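Local coordinates for protein spherulin-4 (Aspergillus clavatus, PDB 5C5G) that is a (beta/alpha)-barrel glycoside hydrolase that binds N-acetyl-D-galactosamine and, like its Aspergillus fumigatus counterpart, probably acts in galactosaminogalactan biosynthesis, at residues 212-217 with 230-235; 75-80 with 87-92; 28-33 with 69-74. All coordinates share one frame; numbering follows the deposited sequence.

Contact 1 (212-217 with 230-235); sequences SDLRGL and ITHLET
Leu214 and Leu217 both carry CG anti to the backbone N (chi1 -176° and 176°), which swings their isobutyl groups off the helix, Leu214 toward His232 and Ile230, Leu217 toward Ile230. On the other side Ile230 holds CG1 beside its own N, with CD1 extended beyond it, and this arm meets Leu217 tip to tip: Ile230 CD1 lies 4.2 Å from Leu217 CG, and Leu217 CD2 is equally near. The second branch of the isoleucine turns to Leu214, where Ile230 CG2 stands 4.4 Å from Leu214 CD1, a loose touch. Leu214 is shared in its turn, for its CD1 also comes to the edge of the His232 imidazole, near the ring plane and 4.0 Å from His232 CE1; CD2 of the same leucine is almost as close to that carbon.

These residues join helix 212-224 to the end of strand 227-230, the last strand of the eight-stranded parallel barrel, and to the loop that follows it. Along that loop Thr231 forms an ST turn, its OG1 accepting from Leu233 N at 3.2 Å in a nearly straight bond (176°). The histidine approaches the leucine with a carbon, while its NE2 is hydrogen-bonded to Val209 O, a link that ties the loop after the strand to the chain just ahead of the helix and helps fix the ring's rotation. Phe248 of helix 245-252 also packs on Ile230, whereas Leu217 is covered in part by Tyr175 and Phe178 of helix 175-180.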
loop_
_atom_site.group_PDB
_atom_site.type_symbol
_atom_site.label_atom_id
_atom_site.label_comp_id
_atom_site.label_asym_id
_atom_site.label_seq_id
_atom_site.Cartn_x
_atom_site.Cartn_y
_atom_site.Cartn_z
ATOM N N SER A 212 -6.755 10.887 -22.226
ATOM C CA SER A 212 -8.076 10.336 -21.963
ATOM C C SER A 212 -8.051 8.816 -21.810
ATOM O O SER A 212 -8.925 8.258 -21.151
ATOM C CB SER A 212 -9.062 10.754 -23.044
ATOM O OG SER A 212 -8.624 10.365 -24.332
ATOM N N ASP A 213 -7.087 8.124 -22.416
ATOM C CA ASP A 213 -6.980 6.677 -22.244
ATOM C C ASP A 213 -6.638 6.346 -20.786
ATOM O O ASP A 213 -7.168 5.386 -20.209
ATOM C CB ASP A 213 -5.912 6.055 -23.156
ATOM C CG ASP A 213 -6.284 6.044 -24.625
ATOM O OD1 ASP A 213 -7.387 6.478 -25.017
ATOM O OD2 ASP A 213 -5.430 5.587 -25.424
ATOM N N LEU A 214 -5.751 7.129 -20.183
ATOM C CA LEU A 214 -5.394 6.935 -18.784
ATOM C C LEU A 214 -6.570 7.321 -17.877
ATOM O O LEU A 214 -6.825 6.666 -16.863
ATOM C CB LEU A 214 -4.153 7.754 -18.416
ATOM C CG LEU A 214 -3.640 7.553 -16.985
ATOM C CD1 LEU A 214 -3.267 6.096 -16.698
ATOM C CD2 LEU A 214 -2.441 8.462 -16.757
ATOM N N ARG A 215 -7.271 8.393 -18.223
ATOM C CA ARG A 215 -8.459 8.784 -17.477
ATOM C C ARG A 215 -9.435 7.612 -17.421
ATOM O O ARG A 215 -9.987 7.311 -16.353
ATOM C CB ARG A 215 -9.126 9.996 -18.106
ATOM C CG ARG A 215 -10.353 10.484 -17.343
ATOM C CD ARG A 215 -10.859 11.761 -17.983
ATOM N NE ARG A 215 -11.972 12.367 -17.249
ATOM C CZ ARG A 215 -11.843 13.283 -16.290
ATOM N NH1 ARG A 215 -10.642 13.725 -15.930
ATOM N NH2 ARG A 215 -12.923 13.760 -15.682
ATOM N N GLY A 216 -9.682 6.962 -18.552
ATOM C CA GLY A 216 -10.596 5.840 -18.590
ATOM C C GLY A 216 -10.139 4.700 -17.699
ATOM O O GLY A 216 -10.947 4.117 -16.977
ATOM N N LEU A 217 -8.852 4.375 -17.731
ATOM C CA LEU A 217 -8.328 3.320 -16.871
ATOM C C LEU A 217 -8.532 3.662 -15.399
ATOM O O LEU A 217 -9.010 2.825 -14.634
ATOM C CB LEU A 217 -6.856 3.071 -17.170
ATOM C CG LEU A 217 -6.164 2.043 -16.257
ATOM C CD1 LEU A 217 -6.812 0.691 -16.352
ATOM C CD2 LEU A 217 -4.687 1.950 -16.598
ATOM N N ILE A 230 -0.996 2.938 -10.041
ATOM C CA ILE A 230 -0.815 2.692 -11.465
ATOM C C ILE A 230 0.501 3.328 -11.872
ATOM O O ILE A 230 0.753 4.479 -11.521
ATOM C CB ILE A 230 -1.964 3.291 -12.290
ATOM C CG1 ILE A 230 -3.236 2.493 -12.021
ATOM C CG2 ILE A 230 -1.633 3.256 -13.785
ATOM C CD1 ILE A 230 -4.514 3.135 -12.579
ATOM N N THR A 231 1.341 2.583 -12.594
ATOM C CA THR A 231 2.584 3.126 -13.097
ATOM C C THR A 231 2.929 2.571 -14.455
ATOM O O THR A 231 2.593 1.436 -14.811
ATOM C CB THR A 231 3.742 2.877 -12.132
ATOM O OG1 THR A 231 4.917 3.465 -12.691
ATOM C CG2 THR A 231 3.983 1.396 -11.879
ATOM N N HIS A 232 3.586 3.421 -15.231
ATOM C CA HIS A 232 4.034 3.082 -16.568
ATOM C C HIS A 232 5.435 2.482 -16.570
ATOM O O HIS A 232 5.937 2.138 -17.622
ATOM C CB HIS A 232 3.952 4.316 -17.465
ATOM C CG HIS A 232 2.549 4.793 -17.678
ATOM N ND1 HIS A 232 1.857 5.524 -16.738
ATOM C CD2 HIS A 232 1.711 4.625 -18.727
ATOM C CE1 HIS A 232 0.650 5.798 -17.211
ATOM N NE2 HIS A 232 0.534 5.257 -18.408
ATOM N N LEU A 233 6.081 2.360 -15.413
ATOM C CA LEU A 233 7.367 1.655 -15.367
ATOM C C LEU A 233 7.174 0.144 -15.500
ATOM O O LEU A 233 6.279 -0.436 -14.877
ATOM C CB LEU A 233 8.107 1.957 -14.061
ATOM C CG LEU A 233 8.526 3.411 -13.805
ATOM C CD1 LEU A 233 9.360 3.540 -12.546
ATOM C CD2 LEU A 233 9.261 4.010 -14.996
ATOM N N GLU A 234 8.045 -0.501 -16.266
ATOM C CA GLU A 234 8.015 -1.955 -16.405
ATOM C C GLU A 234 9.193 -2.612 -15.696
ATOM O O GLU A 234 9.249 -3.833 -15.623
ATOM C CB GLU A 234 7.970 -2.379 -17.878
ATOM C CG GLU A 234 9.072 -1.844 -18.742
ATOM C CD GLU A 234 8.802 -2.085 -20.227
ATOM O OE1 GLU A 234 7.830 -2.801 -20.554
ATOM O OE2 GLU A 234 9.553 -1.548 -21.063
ATOM N N THR A 235 10.115 -1.791 -15.188
ATOM C CA THR A 235 11.269 -2.236 -14.410
ATOM C C THR A 235 11.374 -1.311 -13.211
ATOM O O THR A 235 11.168 -0.101 -13.341
ATOM C CB THR A 235 12.546 -2.121 -15.235
ATOM O OG1 THR A 235 12.399 -2.897 -16.425
ATOM C CG2 THR A 235 13.770 -2.621 -14.457
#

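Contact 2 (75-80 with 87-92); sequences GYVATT and SEVRRD
Strand 75-78 and helix 87-92 run antiparallel, their axes at 169° and 8.4 Å apart at the closest, with Val77 nearest to Asp92 in the backbone. Val77 points its side chain at the helix, and its CG1, anti to the backbone N (chi1 177°), does most of the touching. That methyl lies 3.7 Å from Val89 CG1, the two valines crossing at a slant, and 3.9 Å from Asp92 CB, so the aspartate offers its methylene to the apolar patch. The other methyl of Val89, CG2, rests 3.8 Å from Ala78 O.

This is the strand-to-helix half of the beta-alpha-beta unit formed by strand 71-78, helix 86-103 and strand 112-116 in the barrel, and Val77 and Val89 also pack on Phe115 of strand 112-116. A water bridges the polar groups: it accepts from Ala78 N at 2.8 Å and donates to Asp92 OD2. The carboxylate of Asp92 has two charged partners besides the water, Arg84 in a salt bridge to Asp92 OD2 and Arg91, whose NH2 is 2.9 Å from Asp92 OD1, which lies in the guanidinium plane. Tyr76, a residue of the N-acetyl-D-galactosamine site, hydrogen-bonds through OH to Asp116 of the same site.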
loop_
_atom_site.group_PDB
_atom_site.type_symbol
_atom_site.label_atom_id
_atom_site.label_comp_id
_atom_site.label_asym_id
_atom_site.label_seq_id
_atom_site.Cartn_x
_atom_site.Cartn_y
_atom_site.Cartn_z
ATOM N N GLY A 75 4.259 0.359 7.801
ATOM C CA GLY A 75 5.507 -0.392 7.788
ATOM C C GLY A 75 5.361 -1.728 7.067
ATOM O O GLY A 75 4.452 -2.499 7.389
ATOM N N TYR A 76 6.259 -2.021 6.133
ATOM C CA TYR A 76 6.282 -3.299 5.425
ATOM C C TYR A 76 6.748 -4.427 6.339
ATOM O O TYR A 76 7.808 -4.315 6.967
ATOM C CB TYR A 76 7.239 -3.180 4.234
ATOM C CG TYR A 76 7.438 -4.442 3.429
ATOM C CD1 TYR A 76 8.223 -5.482 3.909
ATOM C CD2 TYR A 76 6.891 -4.563 2.162
ATOM C CE1 TYR A 76 8.415 -6.629 3.171
ATOM C CE2 TYR A 76 7.083 -5.706 1.411
ATOM C CZ TYR A 76 7.835 -6.743 1.926
ATOM O OH TYR A 76 8.033 -7.893 1.194
ATOM N N VAL A 77 5.981 -5.515 6.386
ATOM C CA VAL A 77 6.377 -6.718 7.116
ATOM C C VAL A 77 6.082 -7.932 6.251
ATOM O O VAL A 77 4.947 -8.107 5.783
ATOM C CB VAL A 77 5.626 -6.845 8.458
ATOM C CG1 VAL A 77 6.007 -8.150 9.170
ATOM C CG2 VAL A 77 5.922 -5.652 9.358
ATOM N N ALA A 78 7.076 -8.782 6.035
ATOM C CA ALA A 78 6.879 -9.986 5.242
ATOM C C ALA A 78 6.261 -11.110 6.066
ATOM O O ALA A 78 6.594 -11.268 7.243
ATOM C CB ALA A 78 8.211 -10.456 4.674
ATOM N N THR A 79 5.387 -11.917 5.453
ATOM C CA THR A 79 4.840 -13.092 6.131
ATOM C C THR A 79 5.170 -14.408 5.446
ATOM O O THR A 79 4.852 -15.453 5.982
ATOM C CB THR A 79 3.312 -13.021 6.319
ATOM O OG1 THR A 79 2.653 -13.285 5.072
ATOM C CG2 THR A 79 2.870 -11.685 6.858
ATOM N N THR A 80 5.774 -14.359 4.258
ATOM C CA THR A 80 6.131 -15.582 3.525
ATOM C C THR A 80 4.960 -16.563 3.430
ATOM O O THR A 80 5.087 -17.748 3.742
ATOM C CB THR A 80 7.357 -16.298 4.150
ATOM O OG1 THR A 80 8.272 -15.323 4.652
ATOM C CG2 THR A 80 8.058 -17.167 3.094
ATOM N N SER A 87 6.493 -15.146 15.687
ATOM C CA SER A 87 7.287 -14.339 16.600
ATOM C C SER A 87 8.214 -13.384 15.842
ATOM O O SER A 87 8.497 -12.287 16.320
ATOM C CB SER A 87 8.092 -15.217 17.562
ATOM O OG SER A 87 9.076 -15.961 16.867
ATOM N N GLU A 88 8.667 -13.788 14.657
ATOM C CA GLU A 88 9.533 -12.937 13.845
ATOM C C GLU A 88 8.714 -11.835 13.193
ATOM O O GLU A 88 9.138 -10.683 13.114
ATOM C CB GLU A 88 10.264 -13.772 12.794
ATOM C CG GLU A 88 11.247 -14.758 13.411
ATOM C CD GLU A 88 11.789 -15.770 12.422
ATOM O OE1 GLU A 88 11.724 -15.512 11.201
ATOM O OE2 GLU A 88 12.278 -16.827 12.874
ATOM N N VAL A 89 7.515 -12.180 12.750
ATOM C CA VAL A 89 6.605 -11.178 12.219
ATOM C C VAL A 89 6.299 -10.147 13.312
ATOM O O VAL A 89 6.339 -8.940 13.081
ATOM C CB VAL A 89 5.312 -11.826 11.707
ATOM C CG1 VAL A 89 4.335 -10.784 11.247
ATOM C CG2 VAL A 89 5.614 -12.790 10.566
ATOM N N ARG A 90 6.013 -10.622 14.515
ATOM C CA ARG A 90 5.717 -9.734 15.621
ATOM C C ARG A 90 6.907 -8.837 15.962
ATOM O O ARG A 90 6.722 -7.665 16.275
ATOM C CB ARG A 90 5.274 -10.529 16.832
ATOM C CG ARG A 90 4.926 -9.664 18.005
ATOM C CD ARG A 90 4.078 -10.416 18.995
ATOM N NE ARG A 90 3.521 -9.511 19.993
ATOM C CZ ARG A 90 2.441 -9.775 20.720
ATOM N NH1 ARG A 90 1.793 -10.917 20.562
ATOM N NH2 ARG A 90 2.009 -8.886 21.605
ATOM N N ARG A 91 8.126 -9.371 15.919
ATOM C CA ARG A 91 9.303 -8.536 16.167
ATOM C C ARG A 91 9.305 -7.360 15.201
ATOM O O ARG A 91 9.568 -6.216 15.588
ATOM C CB ARG A 91 10.600 -9.337 16.041
ATOM C CG ARG A 91 11.861 -8.487 16.173
ATOM C CD ARG A 91 12.341 -7.935 14.835
ATOM N NE ARG A 91 13.494 -7.064 15.021
ATOM C CZ ARG A 91 13.977 -6.266 14.079
ATOM N NH1 ARG A 91 15.027 -5.504 14.337
ATOM N NH2 ARG A 91 13.433 -6.253 12.870
ATOM N N ASP A 92 8.998 -7.607 13.941
ATOM C CA ASP A 92 9.030 -6.535 12.962
ATOM C C ASP A 92 7.930 -5.507 13.246
ATOM O O ASP A 92 8.158 -4.296 13.175
ATOM C CB ASP A 92 8.900 -7.072 11.533
ATOM C CG ASP A 92 10.144 -7.779 11.050
ATOM O OD1 ASP A 92 11.214 -7.663 11.686
ATOM O OD2 ASP A 92 10.052 -8.468 10.010
HETATM O O HOH W 1 9.495 -8.078 7.329
#

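Contact 3 (28-33 with 69-74); sequences DVISKH and ENVRLL
Asn70 opens the contact just ahead of strand 71-78, reaching with its carboxamide for the C-terminal end of the helix that carries Ile30. Its CG sits between the backbone N and the carbonyl carbon (chi1 58°), and from there the two ends of the amide do different work. Asn70 ND2 gives Ile30 O a weak hydrogen bond, long at 3.4 Å though fairly straight (168°), and lies 3.2 Å from His33 O. Its stronger partner is Val36 O, beyond the helix, so the nitrogen faces carbonyl oxygens from the end of helix 24-32 and from the chain leading to strand 38-42. Asn70 OD1 lies 3.5 Å from Ile30 CG2. The carboxamide thus probably helps to satisfy the Ile30 carbonyl near the C-terminus of its helix.

Val71 follows as the first residue of the strand and supplies the apolar half. Its CG2 is 3.5 Å from Ile30 CD1 and also close to Ile30 CG2, the two side chains crossing at about a right angle, so that both branches of the isoleucine bear on a single methyl. Arg72 turns back along its own segment: its NH2 bonds to Glu69 O at 2.7 Å and to Val71 O at 2.9 Å, lying above each carbonyl plane, while NE forms a salt bridge with Asp146.

In this beta/alpha barrel the contact sets the helix after the first strand against the start of the third. Strand 38-42 lies beside strand 71-78 and pairs with it through the backbone of Asn70, Arg72 and Leu74, Leu65 of helix 56-66 packs on Ile30, and helix 245-252 borders helix 24-32 through Val29, and the residue after it, His33.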
loop_
_atom_site.group_PDB
_atom_site.type_symbol
_atom_site.label_atom_id
_atom_site.label_comp_id
_atom_site.label_asym_id
_atom_site.label_seq_id
_atom_site.Cartn_x
_atom_site.Cartn_y
_atom_site.Cartn_z
ATOM N N ASP A 28 5.690 16.225 -3.591
ATOM C CA ASP A 28 5.108 17.246 -4.451
ATOM C C ASP A 28 3.623 16.990 -4.708
ATOM O O ASP A 28 2.823 17.921 -4.636
ATOM C CB ASP A 28 5.870 17.346 -5.765
ATOM C CG ASP A 28 7.239 18.020 -5.608
ATOM O OD1 ASP A 28 7.507 18.642 -4.558
ATOM O OD2 ASP A 28 8.047 17.938 -6.555
ATOM N N VAL A 29 3.234 15.751 -4.984
ATOM C CA VAL A 29 1.820 15.486 -5.236
ATOM C C VAL A 29 1.000 15.469 -3.941
ATOM O O VAL A 29 -0.167 15.858 -3.958
ATOM C CB VAL A 29 1.584 14.191 -6.054
ATOM C CG1 VAL A 29 2.260 14.290 -7.407
ATOM C CG2 VAL A 29 2.050 12.947 -5.302
ATOM N N ILE A 30 1.601 15.071 -2.827
ATOM C CA ILE A 30 0.906 15.126 -1.552
ATOM C C ILE A 30 0.541 16.578 -1.229
ATOM O O ILE A 30 -0.572 16.867 -0.783
ATOM C CB ILE A 30 1.761 14.547 -0.410
ATOM C CG1 ILE A 30 1.895 13.036 -0.572
ATOM C CG2 ILE A 30 1.168 14.896 0.967
ATOM C CD1 ILE A 30 3.020 12.441 0.279
ATOM N N SER A 31 1.492 17.479 -1.448
ATOM C CA SER A 31 1.308 18.895 -1.182
ATOM C C SER A 31 0.328 19.535 -2.165
ATOM O O SER A 31 -0.485 20.386 -1.792
ATOM C CB SER A 31 2.663 19.610 -1.249
ATOM O OG SER A 31 2.495 20.992 -1.007
ATOM N N LYS A 32 0.393 19.120 -3.427
ATOM C CA LYS A 32 -0.475 19.680 -4.456
ATOM C C LYS A 32 -1.928 19.254 -4.275
ATOM O O LYS A 32 -2.842 19.977 -4.657
ATOM C CB LYS A 32 0.019 19.254 -5.843
ATOM C CG LYS A 32 -0.828 19.753 -6.994
ATOM C CD LYS A 32 -0.311 19.268 -8.331
ATOM C CE LYS A 32 -1.237 19.699 -9.454
ATOM N NZ LYS A 32 -0.900 19.039 -10.743
ATOM N N HIS A 33 -2.135 18.068 -3.709
ATOM C CA HIS A 33 -3.476 17.473 -3.604
ATOM C C HIS A 33 -3.817 17.112 -2.160
ATOM O O HIS A 33 -3.903 15.932 -1.805
ATOM C CB HIS A 33 -3.562 16.216 -4.457
ATOM C CG HIS A 33 -3.275 16.438 -5.905
ATOM N ND1 HIS A 33 -4.149 17.076 -6.753
ATOM C CD2 HIS A 33 -2.213 16.074 -6.661
ATOM C CE1 HIS A 33 -3.637 17.102 -7.970
ATOM N NE2 HIS A 33 -2.467 16.488 -7.941
ATOM N N GLU A 69 -1.170 15.485 6.858
ATOM C CA GLU A 69 -2.354 14.868 7.428
ATOM C C GLU A 69 -3.040 13.898 6.471
ATOM O O GLU A 69 -3.773 13.018 6.912
ATOM C CB GLU A 69 -3.351 15.945 7.854
ATOM N N ASN A 70 -2.799 14.062 5.172
ATOM C CA ASN A 70 -3.399 13.178 4.165
ATOM C C ASN A 70 -2.529 11.998 3.795
ATOM O O ASN A 70 -2.809 11.305 2.818
ATOM C CB ASN A 70 -3.806 13.957 2.904
ATOM C CG ASN A 70 -2.646 14.687 2.240
ATOM O OD1 ASN A 70 -1.732 15.164 2.904
ATOM N ND2 ASN A 70 -2.704 14.807 0.921
ATOM N N VAL A 71 -1.497 11.744 4.588
ATOM C CA VAL A 71 -0.635 10.587 4.408
ATOM C C VAL A 71 -0.852 9.604 5.543
ATOM O O VAL A 71 -0.917 9.997 6.714
ATOM C CB VAL A 71 0.848 11.017 4.432
ATOM C CG1 VAL A 71 1.807 9.816 4.558
ATOM C CG2 VAL A 71 1.169 11.840 3.194
ATOM N N ARG A 72 -0.931 8.333 5.192
ATOM C CA ARG A 72 -0.917 7.254 6.174
ATOM C C ARG A 72 0.218 6.321 5.841
ATOM O O ARG A 72 0.147 5.552 4.874
ATOM C CB ARG A 72 -2.240 6.493 6.159
ATOM C CG ARG A 72 -3.432 7.307 6.638
ATOM C CD ARG A 72 -3.293 7.728 8.105
ATOM N NE ARG A 72 -4.438 8.529 8.549
ATOM C CZ ARG A 72 -4.516 9.851 8.441
ATOM N NH1 ARG A 72 -5.601 10.487 8.866
ATOM N NH2 ARG A 72 -3.512 10.543 7.915
ATOM N N LEU A 73 1.290 6.410 6.622
ATOM C CA LEU A 73 2.438 5.551 6.451
ATOM C C LEU A 73 2.167 4.189 7.062
ATOM O O LEU A 73 1.595 4.075 8.138
ATOM C CB LEU A 73 3.662 6.128 7.150
ATOM C CG LEU A 73 4.199 7.415 6.560
ATOM C CD1 LEU A 73 5.293 7.973 7.432
ATOM C CD2 LEU A 73 4.736 7.233 5.172
ATOM N N LEU A 74 2.634 3.162 6.366
ATOM C CA LEU A 74 2.570 1.785 6.854
ATOM C C LEU A 74 3.957 1.181 6.811
ATOM O O LEU A 74 4.716 1.407 5.866
ATOM C CB LEU A 74 1.662 0.925 5.969
ATOM C CG LEU A 74 0.236 1.425 5.719
ATOM C CD1 LEU A 74 -0.483 0.449 4.803
ATOM C CD2 LEU A 74 -0.553 1.586 6.981
#

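How the contacts relate
All three contacts are buried, and all set an outer helix against a barrel strand or the chain at its end; contact 1 is apolar in character, while contacts 2 and 3 mix apolar and polar groups. Contacts 2 and 3 share strand 71-78: contact 3 takes its beginning and contact 2 its end, their centres 25 Å apart. Contact 1 uses the last strand and lies on the opposite side of the chain's centre from contact 2. Contact 2, beside the sugar-binding residues, adds a water bridge, with ion pairs around the aspartate; contact 3, away from the annotated sites, relies on a weak amide hydrogen bond at a helix end; contact 1 is purely van der Waals between its segments.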